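Local coordinates for ubiquinol-cytochrome C chaperone (Brucella abortus NCTC 8038, PDB 6RWT), which probably acts, like its mitochondrial homologue Cbp3, as an assembly factor that chaperones newly synthesised cytochrome b during the building of respiratory complex III, at residues A[78-83]-A[107-112]; A[26-31]-A[51-56]; A[46-51]-A[133-138]; A[32-35]-A[40-43]; A[92-95]-A[99-102]. All blocks are in the same frame, centred on the assembly; numbering follows the deposited sequence. Where two conformers were deposited one is given.

From the N terminus, helix 2-28 leads into interaction 2, which opens at 26-31 and closes at 51-56 on helix 43-61. The short loop contact of interaction 4 (32-35 with 40-43) lies within that loop and shapes the link between the two helices. Before interaction 2 has closed, interaction 3 opens at 46-51, so the two cross and share Ser51. Interaction 3 closes at 133-138, at the end of helix 124-135, and encloses interaction 1, which brings helix 66-89 against helix 100-120. Interaction 5, the turn between those two helices, sits inside interaction 1. Helix 43-61 thus meets helix 2-28 before it and helix 124-135 well after it, and Arg111 joins interactions 1 and 3.

Interaction 1. Residues A[78-83]-A[107-112]; sequences EFFKDV and MFYGRV
Phe79 and Phe80 of helix 66-89 meet Phe108 and Tyr109 of helix 100-120, and the three phenylalanines form an aromatic cluster within this all-helical fold. The axes of the two short segments stay 13.2 Å apart at an angle of 111°, so large rings must span the gap. Ring contacts dominate. CE2 of Phe79 sits over one face of the Phe108 ring, displaced toward its rim, and lies 3.5 Å from Phe108 CD1; the two planes are inclined by 56°. Phe79 reaches this position because its CG stands anti to the backbone N (chi1 172°), and Phe108 reaches back with the same first torsion. The Phe80 ring is almost perpendicular to that of Phe108, and its CZ comes within 4.1 Å of Phe108 CD2.

Packing within each helix orders the rings further. Phe79 CD2 covers the centre of one Phe80 face, Phe108 CD2 covers the centre of one Tyr109 face, and Val112 CG2 lies over the side of Phe108 opposite to Phe79. Helix 43-61 supplies Tyr47 and Ile54 against Phe79, so the buried end of the cluster is shared by three helices.

Toward the more exposed margin of the contact the rings finish the interface. The Tyr109 hydroxyl oxygen OH comes within 4.1 Å of Phe80 CE2, and Tyr109 CE2 lies at the edge of the Phe80 ring, 4.0 Å from Phe80 CZ.

Interaction 2. Residues A[26-31]-A[51-56]; sequences AAARQK and SLHIFL
His53 of helix 43-61 lays one face of its imidazole against Ala27 and Ala28, where helix 2-28 is ending, in a close helix-to-helix contact of the all-alpha fold. The small Ala27 and Ala28 are consistent with the close approach: the CA atoms of Ala28 and His53 are 6.3 Å apart.

Along 51-56, Ser51 and Leu52 turn to other neighbours. Ser51 meets Phe79 and Phe108, while Leu52 packs on helices 100-120 and 145-161. His53 then makes the contact. Its CG is anti to its own carbonyl carbon (chi1 -72°), and the ring extends toward the last turn of helix 2-28. Ala28 CA stands over the imidazole face, 4.0 Å from the ring centroid and 21° off the normal, a CH-pi contact. Ala28 N also lies above the ring centre, 3.9 Å from its plane. At the neighbouring part of the ring, the methyl of Ala27 approaches the carbon CD2. Both ring nitrogens are engaged elsewhere, ND1 with the carbonyl of Met49 one turn earlier and NE2 with the hydroxyl of Tyr151. These two bonds fix the rotation of the imidazole and satisfy its buried polar atoms. ND1 must donate to Met49 O; NE2 may then accept from Tyr151 if the ring is neutral.

Beyond His53, Ile54 heads for helix 66-89, Phe55 for helix 100-120, and Leu56 for helix 145-161 and Tyr174. At the nearest approach of the two segments, His53 CD2 lies 3.5 Å from Ala27 CB.

Interaction 3. Residues A[46-51]-A[133-138]; sequences RYEMLS and RNIRPD
The carboxylate of Glu48 and the amide of Asn134 are inclined by 31°, although the two side chains cross at about a right angle where helix 43-61 meets the end of helix 124-135. Among the other flat groups, the Tyr47 ring carries Ser51 OG over one face toward its rim. The guanidinium of Arg136 has the carboxylate of Asp138 at its edge in plane, gripped side-on: NE donates to OD1 and NH2 to OD2, each oxygen using its syn lone pair. The shorter of these bonds, from Arg136 NH2 to Asp138 OD2, is 2.8 Å long and practically straight. It ties the chain just beyond the helix end.

Between the segments, Glu48 bends at its second torsion (chi2 -58°), which folds the carboxylate back beside the carbonyl of Asn134. Glu48 OE2 and Asn134 O, both acceptors, lie 3.4 Å apart. A water donates to each, at 2.8 Å from Glu48 OE2 and 2.6 Å from Asn134 O, and so bridges them. Arg111 from helix 100-120 joins the network, with NH1 in a salt bridge to Glu48 OE2 and its carbonyl accepting from Asn134 ND2.

Apolar atoms fill the remainder. Glu48 CB lies 3.9 Å from Ile135 CG1 as the two chains pass in opposite directions, and the Met49 methyl CE touches Ile135 CD1 at 3.6 Å. A buried carboxylate served by both an arginine and a donating water would be expected to stay ionised, and one water spares two acceptors from facing each other unaided.

Interaction 4. Residues A[32-35]-A[40-43]; sequences RFYA and PDTP
An inverse gamma turn centred on Asp41 packs against the ring of Tyr34 in the loop that joins helix 2-28 to helix 43-61. The turn is marked by a weak bond from Thr42 N to Pro40 O, 3.1 Å long. That same carbonyl oxygen lies in plane at the edge of the Tyr34 ring, 3.7 Å from CD1 and nearly as close to CE1. The ring's edge hydrogens therefore face the oxygen, an approach of favourable polarity. Asp41 adds its own backbone and the root of its side chain, with its CA 3.9 Å from Tyr34 CD1 and its CB only slightly farther off.

The CG of Tyr34 is anti to its carbonyl carbon (chi1 -51°), which carries the ring across toward the opposing segment; Phe33 CB lies over one of its faces. The far end of the ring is anchored, since the Tyr34 hydroxyl is hydrogen-bonded to Ala28 O at the end of helix 2-28. Asp41 OD1 forms a salt bridge with Arg46 NH1, in the first turn of helix 43-61. Tyr34 and Asp41 are thus each held by a helix flanking the loop. Backbone hydrogen bonding between Phe33 and Val39 draws the two limbs of the loop together.

Thr42, directly after the turn's centre, takes the N-cap position, and its OG1 is hydrogen-bonded to Gly45 N. A threonine N-cap followed by a proline, here Pro43, is a recognisable helix start, and in this loop the inverse gamma turn leads into it.

Interaction 5. Residues A[92-95]-A[99-102]; sequences IGDQ and KRMK
Arg100, in the first turn of helix 100-120, reaches back to Ile92, Gly93 and Asp94 in the loop from helix 66-89. Its NE donates to Asp94 OD1 at 3.3 Å in a salt bridge with an N-H...O angle of 153°. The geometry is imperfect: the nitrogen stands above the carboxylate plane, and the oxygen is tilted 21° from the guanidinium plane. NH1 makes a weak bond of 3.3 Å to Ile92 O, while NH2 forms a salt bridge with Asp84 of helix 66-89. A bend at the third torsion (chi3 60°) turns the guanidinium into this position; Gly93 CA lies over one face and Met101 CE covers the centre of a face.

Two waters also donate to Asp94 OD1, each at 2.6 Å. One accepts from Arg100 N, a backbone donor at the helix start, and the other from Arg100 NH2, 2.9 Å away and in the guanidinium plane. OD1 is thereby met by three donors.

The partners of this buried arginine include Asp94, Asp84, a weakly bound carbonyl and a water. The two carboxylates probably offset the charge of Arg100 and of nearby Arg88, and the group ties the loop to both helices.

Interaction 1. Residues A[78-83]-A[107-112]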
# COMPACT_ATOMS: atom_id res chain seq x y z
N GLU A 78 1.32 6.03 9.58
CA GLU A 78 2.58 5.27 9.66
C GLU A 78 3.35 5.32 8.33
O GLU A 78 4.59 5.46 8.32
CB GLU A 78 2.33 3.82 10.09
CG GLU A 78 1.85 3.63 11.53
CD GLU A 78 2.83 4.14 12.57
OE1 GLU A 78 4.05 3.85 12.47
OE2 GLU A 78 2.38 4.84 13.50
N PHE A 79 2.62 5.20 7.21
CA PHE A 79 3.20 5.30 5.86
C PHE A 79 3.90 6.64 5.62
O PHE A 79 5.05 6.67 5.22
CB PHE A 79 2.10 5.05 4.82
CG PHE A 79 2.52 5.32 3.39
CD1 PHE A 79 3.47 4.53 2.75
CD2 PHE A 79 1.90 6.34 2.66
CE1 PHE A 79 3.81 4.77 1.43
CE2 PHE A 79 2.24 6.57 1.33
CZ PHE A 79 3.19 5.78 0.72
N PHE A 80 3.22 7.74 5.92
CA PHE A 80 3.82 9.06 5.67
C PHE A 80 5.01 9.35 6.60
O PHE A 80 5.97 9.99 6.17
CB PHE A 80 2.76 10.18 5.67
CG PHE A 80 1.86 10.16 4.46
CD1 PHE A 80 2.39 10.29 3.18
CD2 PHE A 80 0.48 10.00 4.59
CE1 PHE A 80 1.57 10.27 2.05
CE2 PHE A 80 -0.34 9.98 3.47
CZ PHE A 80 0.21 10.11 2.20
N LYS A 81 4.99 8.84 7.84
CA LYS A 81 6.19 8.91 8.71
C LYS A 81 7.39 8.16 8.09
O LYS A 81 8.53 8.65 8.12
CB LYS A 81 5.90 8.39 10.12
CG LYS A 81 5.00 9.30 10.95
CD LYS A 81 4.87 8.88 12.42
CE LYS A 81 4.10 7.59 12.64
NZ LYS A 81 3.79 7.36 14.09
N ASP A 82 7.10 6.96 7.57
CA ASP A 82 8.06 6.12 6.85
C ASP A 82 8.68 6.85 5.64
O ASP A 82 9.90 6.93 5.50
CB ASP A 82 7.32 4.85 6.39
CG ASP A 82 8.24 3.73 5.97
OD1 ASP A 82 9.31 4.00 5.40
OD2 ASP A 82 7.85 2.56 6.17
N VAL A 83 7.82 7.40 4.79
CA VAL A 83 8.26 8.08 3.55
C VAL A 83 9.05 9.37 3.86
O VAL A 83 10.07 9.65 3.21
CB VAL A 83 7.11 8.34 2.55
CG1 VAL A 83 7.66 8.94 1.26
CG2 VAL A 83 6.40 7.05 2.18
N MET A 107 1.64 13.21 -4.35
CA MET A 107 2.34 12.18 -5.15
C MET A 107 1.73 10.80 -4.91
O MET A 107 1.53 10.04 -5.86
CB MET A 107 3.86 12.17 -4.85
CG MET A 107 4.71 11.23 -5.72
SD MET A 107 6.46 11.32 -5.29
CE MET A 107 6.49 10.28 -3.83
N PHE A 108 1.42 10.49 -3.65
CA PHE A 108 0.77 9.23 -3.32
C PHE A 108 -0.65 9.15 -3.87
O PHE A 108 -0.93 8.32 -4.75
CB PHE A 108 0.77 8.96 -1.79
CG PHE A 108 0.02 7.71 -1.41
CD1 PHE A 108 0.52 6.45 -1.74
CD2 PHE A 108 -1.22 7.78 -0.79
CE1 PHE A 108 -0.18 5.29 -1.42
CE2 PHE A 108 -1.93 6.62 -0.47
CZ PHE A 108 -1.41 5.37 -0.79
N TYR A 109 -1.55 9.99 -3.38
CA TYR A 109 -2.97 9.88 -3.75
C TYR A 109 -3.24 10.06 -5.25
O TYR A 109 -4.09 9.37 -5.82
CB TYR A 109 -3.84 10.85 -2.92
CG TYR A 109 -3.95 10.45 -1.45
CD1 TYR A 109 -4.67 9.31 -1.07
CD2 TYR A 109 -3.35 11.20 -0.44
CE1 TYR A 109 -4.77 8.93 0.27
CE2 TYR A 109 -3.45 10.83 0.90
CZ TYR A 109 -4.16 9.69 1.25
OH TYR A 109 -4.26 9.33 2.58
N GLY A 110 -2.49 10.96 -5.90
CA GLY A 110 -2.64 11.19 -7.33
C GLY A 110 -2.24 10.01 -8.20
O GLY A 110 -2.97 9.63 -9.13
N ARG A 111 -1.09 9.40 -7.90
CA ARG A 111 -0.53 8.35 -8.76
C ARG A 111 -1.17 6.98 -8.54
O ARG A 111 -1.20 6.17 -9.46
CB ARG A 111 0.99 8.27 -8.61
CG ARG A 111 1.69 9.53 -9.09
CD ARG A 111 3.18 9.56 -8.78
NE ARG A 111 3.98 8.68 -9.65
CZ ARG A 111 4.81 7.71 -9.25
NH1 ARG A 111 4.96 7.40 -7.96
NH2 ARG A 111 5.49 7.02 -10.16
N VAL A 112 -1.68 6.71 -7.33
CA VAL A 112 -2.36 5.42 -7.06
C VAL A 112 -3.86 5.43 -7.41
O VAL A 112 -4.48 4.37 -7.46
CB VAL A 112 -2.16 4.91 -5.60
CG1 VAL A 112 -0.67 4.81 -5.26
CG2 VAL A 112 -2.92 5.75 -4.58

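Interaction 2. Residues A[26-31]-A[51-56]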
# COMPACT_ATOMS: atom_id res chain seq x y z
N ALA A 26 6.11 -6.44 4.82
CA ALA A 26 6.60 -7.75 4.39
C ALA A 26 6.11 -8.11 2.98
O ALA A 26 6.88 -8.61 2.16
CB ALA A 26 6.18 -8.83 5.38
N ALA A 27 4.84 -7.84 2.71
CA ALA A 27 4.28 -8.09 1.37
C ALA A 27 5.01 -7.29 0.27
O ALA A 27 5.30 -7.83 -0.79
CB ALA A 27 2.78 -7.82 1.34
N ALA A 28 5.33 -6.03 0.55
CA ALA A 28 6.06 -5.17 -0.39
C ALA A 28 7.52 -5.58 -0.64
O ALA A 28 8.10 -5.20 -1.67
CB ALA A 28 6.02 -3.72 0.10
N ARG A 29 8.11 -6.35 0.28
CA ARG A 29 9.50 -6.83 0.18
C ARG A 29 9.68 -8.21 -0.50
O ARG A 29 10.81 -8.69 -0.58
CB ARG A 29 10.15 -6.86 1.58
CG ARG A 29 10.41 -5.49 2.16
CD ARG A 29 10.93 -5.55 3.59
NE ARG A 29 11.30 -4.24 4.10
CZ ARG A 29 11.59 -3.95 5.38
NH1 ARG A 29 11.55 -4.88 6.33
NH2 ARG A 29 11.92 -2.70 5.70
N GLN A 30 8.59 -8.83 -0.97
CA GLN A 30 8.68 -10.17 -1.62
C GLN A 30 9.69 -10.14 -2.79
O GLN A 30 9.64 -9.24 -3.62
CB GLN A 30 7.30 -10.65 -2.09
CG GLN A 30 6.34 -11.00 -0.94
CD GLN A 30 4.94 -11.28 -1.41
OE1 GLN A 30 4.12 -10.37 -1.58
NE2 GLN A 30 4.64 -12.55 -1.62
N LYS A 31 10.59 -11.12 -2.81
CA LYS A 31 11.77 -11.10 -3.70
C LYS A 31 11.44 -11.13 -5.20
O LYS A 31 12.14 -10.50 -6.00
CB LYS A 31 12.74 -12.24 -3.36
CG LYS A 31 13.37 -12.14 -1.98
CD LYS A 31 14.40 -11.03 -1.88
CE LYS A 31 15.03 -10.98 -0.50
NZ LYS A 31 15.82 -12.20 -0.18
N SER A 51 3.98 1.75 -1.52
CA SER A 51 2.78 2.54 -1.85
C SER A 51 1.67 1.71 -2.50
O SER A 51 0.49 1.91 -2.20
CB SER A 51 3.15 3.77 -2.71
OG SER A 51 3.71 3.41 -3.96
N LEU A 52 2.04 0.76 -3.37
CA LEU A 52 1.06 -0.16 -3.97
C LEU A 52 0.31 -0.96 -2.89
O LEU A 52 -0.91 -1.09 -2.95
CB LEU A 52 1.75 -1.10 -4.97
CG LEU A 52 0.92 -2.24 -5.57
CD1 LEU A 52 -0.28 -1.70 -6.34
CD2 LEU A 52 1.79 -3.11 -6.47
N HIS A 53 1.06 -1.51 -1.93
CA HIS A 53 0.47 -2.35 -0.88
C HIS A 53 -0.33 -1.53 0.16
O HIS A 53 -1.39 -1.97 0.62
CB HIS A 53 1.55 -3.26 -0.24
CG HIS A 53 2.00 -4.36 -1.15
ND1 HIS A 53 2.90 -4.18 -2.18
CD2 HIS A 53 1.63 -5.67 -1.20
CE1 HIS A 53 3.07 -5.33 -2.82
NE2 HIS A 53 2.30 -6.24 -2.25
N ILE A 54 0.15 -0.32 0.48
CA ILE A 54 -0.62 0.61 1.30
C ILE A 54 -1.94 1.00 0.61
O ILE A 54 -3.01 0.95 1.23
CB ILE A 54 0.23 1.87 1.67
CG1 ILE A 54 1.38 1.49 2.61
CG2 ILE A 54 -0.63 2.98 2.27
CD1 ILE A 54 0.99 1.19 4.05
N PHE A 55 -1.87 1.34 -0.69
CA PHE A 55 -3.06 1.62 -1.47
C PHE A 55 -4.09 0.48 -1.37
O PHE A 55 -5.28 0.73 -1.18
CB PHE A 55 -2.73 1.88 -2.96
CG PHE A 55 -3.87 1.55 -3.88
CD1 PHE A 55 -4.90 2.45 -4.08
CD2 PHE A 55 -3.95 0.29 -4.50
CE1 PHE A 55 -5.98 2.12 -4.88
CE2 PHE A 55 -5.03 -0.04 -5.29
CZ PHE A 55 -6.05 0.88 -5.48
N LEU A 56 -3.64 -0.76 -1.55
CA LEU A 56 -4.56 -1.90 -1.50
C LEU A 56 -5.31 -1.97 -0.17
O LEU A 56 -6.52 -2.22 -0.14
CB LEU A 56 -3.84 -3.23 -1.78
CG LEU A 56 -3.62 -3.56 -3.26
CD1 LEU A 56 -2.50 -4.57 -3.45
CD2 LEU A 56 -4.91 -4.07 -3.90

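Interaction 3. Residues A[46-51]-A[133-138]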
# COMPACT_ATOMS: atom_id res chain seq x y z
N ARG A 46 11.47 0.55 -4.43
CA ARG A 46 10.96 0.05 -3.13
C ARG A 46 9.75 0.89 -2.63
O ARG A 46 8.78 0.33 -2.10
CB ARG A 46 12.08 -0.02 -2.09
CG ARG A 46 13.18 -1.03 -2.43
CD ARG A 46 14.20 -1.26 -1.32
NE ARG A 46 15.04 -0.09 -1.04
CZ ARG A 46 16.22 0.19 -1.61
NH1 ARG A 46 16.75 -0.58 -2.56
NH2 ARG A 46 16.87 1.28 -1.22
N TYR A 47 9.81 2.21 -2.82
CA TYR A 47 8.65 3.08 -2.56
C TYR A 47 7.43 2.67 -3.42
O TYR A 47 6.29 2.66 -2.92
CB TYR A 47 8.99 4.58 -2.74
CG TYR A 47 7.74 5.44 -2.81
CD1 TYR A 47 7.14 5.93 -1.65
CD2 TYR A 47 7.09 5.68 -4.03
CE1 TYR A 47 5.96 6.67 -1.71
CE2 TYR A 47 5.91 6.40 -4.10
CZ TYR A 47 5.34 6.90 -2.94
OH TYR A 47 4.16 7.60 -3.00
N GLU A 48 7.64 2.34 -4.70
CA GLU A 48 6.51 1.94 -5.56
C GLU A 48 5.83 0.69 -5.00
O GLU A 48 4.60 0.59 -5.01
CB GLU A 48 6.93 1.73 -7.03
CG GLU A 48 7.42 2.97 -7.79
CD GLU A 48 6.42 4.12 -7.86
OE1 GLU A 48 5.19 3.89 -7.73
OE2 GLU A 48 6.85 5.28 -8.09
N MET A 49 6.61 -0.27 -4.50
CA MET A 49 6.02 -1.47 -3.90
C MET A 49 5.33 -1.18 -2.56
O MET A 49 4.22 -1.69 -2.32
CB MET A 49 7.05 -2.60 -3.76
CG MET A 49 7.55 -3.19 -5.09
SD MET A 49 6.26 -3.92 -6.13
CE MET A 49 5.90 -2.55 -7.20
N LEU A 50 5.92 -0.36 -1.70
CA LEU A 50 5.25 -0.02 -0.44
C LEU A 50 3.93 0.72 -0.68
O LEU A 50 2.90 0.35 -0.12
CB LEU A 50 6.17 0.78 0.49
CG LEU A 50 5.59 1.14 1.87
CD1 LEU A 50 5.28 -0.08 2.73
CD2 LEU A 50 6.52 2.09 2.60
N SER A 51 3.98 1.75 -1.52
CA SER A 51 2.78 2.54 -1.85
C SER A 51 1.67 1.71 -2.50
O SER A 51 0.49 1.91 -2.20
CB SER A 51 3.15 3.77 -2.71
OG SER A 51 3.71 3.41 -3.96
N ARG A 133 3.47 2.94 -16.23
CA ARG A 133 3.63 4.39 -16.08
C ARG A 133 4.34 4.75 -14.77
O ARG A 133 5.28 5.54 -14.76
CB ARG A 133 2.26 5.08 -16.13
CG ARG A 133 2.27 6.58 -16.35
CD ARG A 133 0.96 7.08 -16.97
NE ARG A 133 -0.19 6.86 -16.08
CZ ARG A 133 -1.28 6.11 -16.32
NH1 ARG A 133 -1.45 5.44 -17.46
NH2 ARG A 133 -2.23 6.03 -15.39
N ASN A 134 3.88 4.16 -13.67
CA ASN A 134 4.39 4.48 -12.33
C ASN A 134 5.75 3.83 -12.01
O ASN A 134 6.58 4.47 -11.36
CB ASN A 134 3.37 4.10 -11.24
CG ASN A 134 2.17 5.04 -11.19
OD1 ASN A 134 2.12 6.09 -11.85
ND2 ASN A 134 1.17 4.66 -10.40
N ILE A 135 5.96 2.59 -12.47
CA ILE A 135 7.11 1.77 -12.02
C ILE A 135 8.23 1.62 -13.06
O ILE A 135 9.41 1.69 -12.69
CB ILE A 135 6.64 0.38 -11.54
CG1 ILE A 135 5.56 0.53 -10.46
CG2 ILE A 135 7.82 -0.44 -11.00
CD1 ILE A 135 4.80 -0.74 -10.11
N ARG A 136 7.89 1.41 -14.33
CA ARG A 136 8.89 1.27 -15.42
C ARG A 136 8.58 2.20 -16.61
O ARG A 136 8.41 1.73 -17.75
CB ARG A 136 9.01 -0.19 -15.88
CG ARG A 136 9.58 -1.16 -14.85
CD ARG A 136 11.00 -0.80 -14.41
NE ARG A 136 11.93 -0.63 -15.52
CZ ARG A 136 12.65 -1.60 -16.10
NH1 ARG A 136 12.57 -2.86 -15.66
NH2 ARG A 136 13.46 -1.31 -17.11
N PRO A 137 8.54 3.52 -16.36
CA PRO A 137 8.27 4.49 -17.43
C PRO A 137 9.34 4.55 -18.52
O PRO A 137 9.07 5.03 -19.62
CB PRO A 137 8.20 5.83 -16.68
CG PRO A 137 9.05 5.63 -15.48
CD PRO A 137 8.80 4.21 -15.08
N ASP A 138 10.55 4.08 -18.21
CA ASP A 138 11.62 3.92 -19.20
C ASP A 138 11.34 2.89 -20.32
O ASP A 138 12.03 2.92 -21.33
CB ASP A 138 12.94 3.56 -18.50
CG ASP A 138 12.86 2.24 -17.72
OD1 ASP A 138 12.01 2.14 -16.81
OD2 ASP A 138 13.65 1.32 -18.02
O HOH W 1 8.80 5.07 -10.09

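Interaction 4. Residues A[32-35]-A[40-43]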
# COMPACT_ATOMS: atom_id res chain seq x y z
N ARG A 32 10.36 -11.83 -5.57
CA ARG A 32 9.98 -11.99 -6.98
C ARG A 32 9.76 -10.66 -7.71
O ARG A 32 10.05 -10.56 -8.90
CB ARG A 32 8.74 -12.88 -7.13
CG ARG A 32 8.52 -13.40 -8.55
CD ARG A 32 7.33 -14.33 -8.66
NE ARG A 32 7.25 -14.95 -9.99
CZ ARG A 32 6.23 -15.70 -10.43
NH1 ARG A 32 5.16 -15.93 -9.66
NH2 ARG A 32 6.28 -16.21 -11.66
N PHE A 33 9.28 -9.63 -7.01
CA PHE A 33 9.08 -8.32 -7.65
C PHE A 33 10.39 -7.81 -8.26
O PHE A 33 10.40 -7.29 -9.37
CB PHE A 33 8.58 -7.24 -6.68
CG PHE A 33 7.27 -7.55 -5.98
CD1 PHE A 33 6.16 -8.02 -6.69
CD2 PHE A 33 7.14 -7.31 -4.61
CE1 PHE A 33 4.96 -8.28 -6.02
CE2 PHE A 33 5.95 -7.56 -3.96
CZ PHE A 33 4.86 -8.06 -4.67
N TYR A 34 11.49 -7.98 -7.53
CA TYR A 34 12.79 -7.40 -7.86
C TYR A 34 13.67 -8.35 -8.70
O TYR A 34 14.52 -7.90 -9.47
CB TYR A 34 13.51 -6.98 -6.58
CG TYR A 34 12.65 -6.11 -5.66
CD1 TYR A 34 12.53 -4.73 -5.88
CD2 TYR A 34 11.92 -6.68 -4.63
CE1 TYR A 34 11.73 -3.94 -5.05
CE2 TYR A 34 11.12 -5.91 -3.80
CZ TYR A 34 11.02 -4.54 -4.01
OH TYR A 34 10.22 -3.78 -3.17
N ALA A 35 13.48 -9.65 -8.53
CA ALA A 35 14.17 -10.62 -9.36
C ALA A 35 13.40 -10.75 -10.69
O ALA A 35 13.63 -9.95 -11.61
CB ALA A 35 14.34 -11.95 -8.63
N PRO A 40 12.65 -2.09 -10.06
CA PRO A 40 13.99 -1.67 -9.64
C PRO A 40 14.21 -1.79 -8.12
O PRO A 40 13.34 -1.38 -7.35
CB PRO A 40 14.06 -0.20 -10.09
CG PRO A 40 12.99 -0.06 -11.13
CD PRO A 40 11.91 -0.99 -10.70
N ASP A 41 15.34 -2.37 -7.70
CA ASP A 41 15.67 -2.47 -6.27
C ASP A 41 16.45 -1.21 -5.88
O ASP A 41 17.66 -1.25 -5.65
CB ASP A 41 16.46 -3.76 -5.98
CG ASP A 41 16.60 -4.06 -4.48
OD1 ASP A 41 16.16 -3.25 -3.64
OD2 ASP A 41 17.15 -5.14 -4.16
N THR A 42 15.70 -0.10 -5.82
CA THR A 42 16.23 1.25 -5.63
C THR A 42 15.33 1.97 -4.63
O THR A 42 14.22 1.50 -4.35
CB THR A 42 16.25 2.03 -6.96
OG1 THR A 42 14.90 2.25 -7.40
CG2 THR A 42 17.04 1.25 -8.04
N PRO A 43 15.79 3.11 -4.08
CA PRO A 43 14.89 3.85 -3.18
C PRO A 43 13.49 4.11 -3.78
O PRO A 43 12.47 3.90 -3.10
CB PRO A 43 15.67 5.13 -2.90
CG PRO A 43 17.10 4.68 -2.93
CD PRO A 43 17.16 3.66 -4.05

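Interaction 5. Residues A[92-95]-A[99-102]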
# COMPACT_ATOMS: atom_id res chain seq x y z
N ILE A 92 16.75 14.74 0.95
CA ILE A 92 15.56 15.53 0.61
C ILE A 92 14.88 15.92 1.92
O ILE A 92 13.99 15.22 2.42
CB ILE A 92 14.60 14.76 -0.34
CG1 ILE A 92 15.32 14.39 -1.65
CG2 ILE A 92 13.35 15.59 -0.65
CD1 ILE A 92 14.56 13.42 -2.53
N GLY A 93 15.36 17.03 2.49
CA GLY A 93 14.76 17.66 3.67
C GLY A 93 13.94 18.87 3.28
O GLY A 93 13.59 19.04 2.12
N ASP A 94 13.65 19.73 4.25
CA ASP A 94 12.88 20.95 3.97
C ASP A 94 13.69 22.07 3.30
O ASP A 94 13.09 22.97 2.72
CB ASP A 94 12.19 21.44 5.24
CG ASP A 94 11.20 20.42 5.79
OD1 ASP A 94 10.42 19.85 4.99
OD2 ASP A 94 11.20 20.17 7.01
N GLN A 95 15.02 21.99 3.35
CA GLN A 95 15.90 22.96 2.67
C GLN A 95 15.69 22.94 1.15
O GLN A 95 15.99 21.95 0.49
CB GLN A 95 17.38 22.69 2.99
CG GLN A 95 18.34 23.79 2.55
CD GLN A 95 18.79 23.66 1.09
OE1 GLN A 95 19.21 22.59 0.65
NE2 GLN A 95 18.72 24.76 0.35
N LYS A 99 6.75 22.85 1.65
CA LYS A 99 5.54 22.03 1.52
C LYS A 99 5.85 20.57 1.17
O LYS A 99 5.08 19.92 0.45
CB LYS A 99 4.58 22.64 0.47
CG LYS A 99 4.18 24.09 0.71
CD LYS A 99 3.14 24.53 -0.32
CE LYS A 99 2.38 25.78 0.08
NZ LYS A 99 3.13 27.02 -0.27
N ARG A 100 6.98 20.05 1.67
CA ARG A 100 7.48 18.73 1.29
C ARG A 100 6.43 17.64 1.52
O ARG A 100 6.16 16.86 0.63
CB ARG A 100 8.77 18.39 2.05
CG ARG A 100 9.49 17.11 1.60
CD ARG A 100 10.81 16.93 2.34
NE ARG A 100 10.55 16.84 3.77
CZ ARG A 100 10.72 15.78 4.56
NH1 ARG A 100 11.27 14.63 4.12
NH2 ARG A 100 10.38 15.89 5.83
N MET A 101 5.81 17.63 2.71
CA MET A 101 4.84 16.58 3.07
C MET A 101 3.54 16.67 2.27
O MET A 101 2.97 15.63 1.90
CB MET A 101 4.50 16.66 4.56
CG MET A 101 5.69 16.45 5.48
SD MET A 101 6.00 14.73 5.84
CE MET A 101 7.06 14.22 4.50
N LYS A 102 3.07 17.89 2.02
CA LYS A 102 1.90 18.11 1.17
C LYS A 102 2.14 17.59 -0.25
O LYS A 102 1.27 16.94 -0.83
CB LYS A 102 1.51 19.59 1.14
CG LYS A 102 0.93 20.09 2.46
CD LYS A 102 0.99 21.61 2.56
CE LYS A 102 0.43 22.10 3.89
NZ LYS A 102 0.55 23.58 4.04
O HOH W 2 8.86 21.61 3.86
O HOH W 3 8.80 18.25 6.27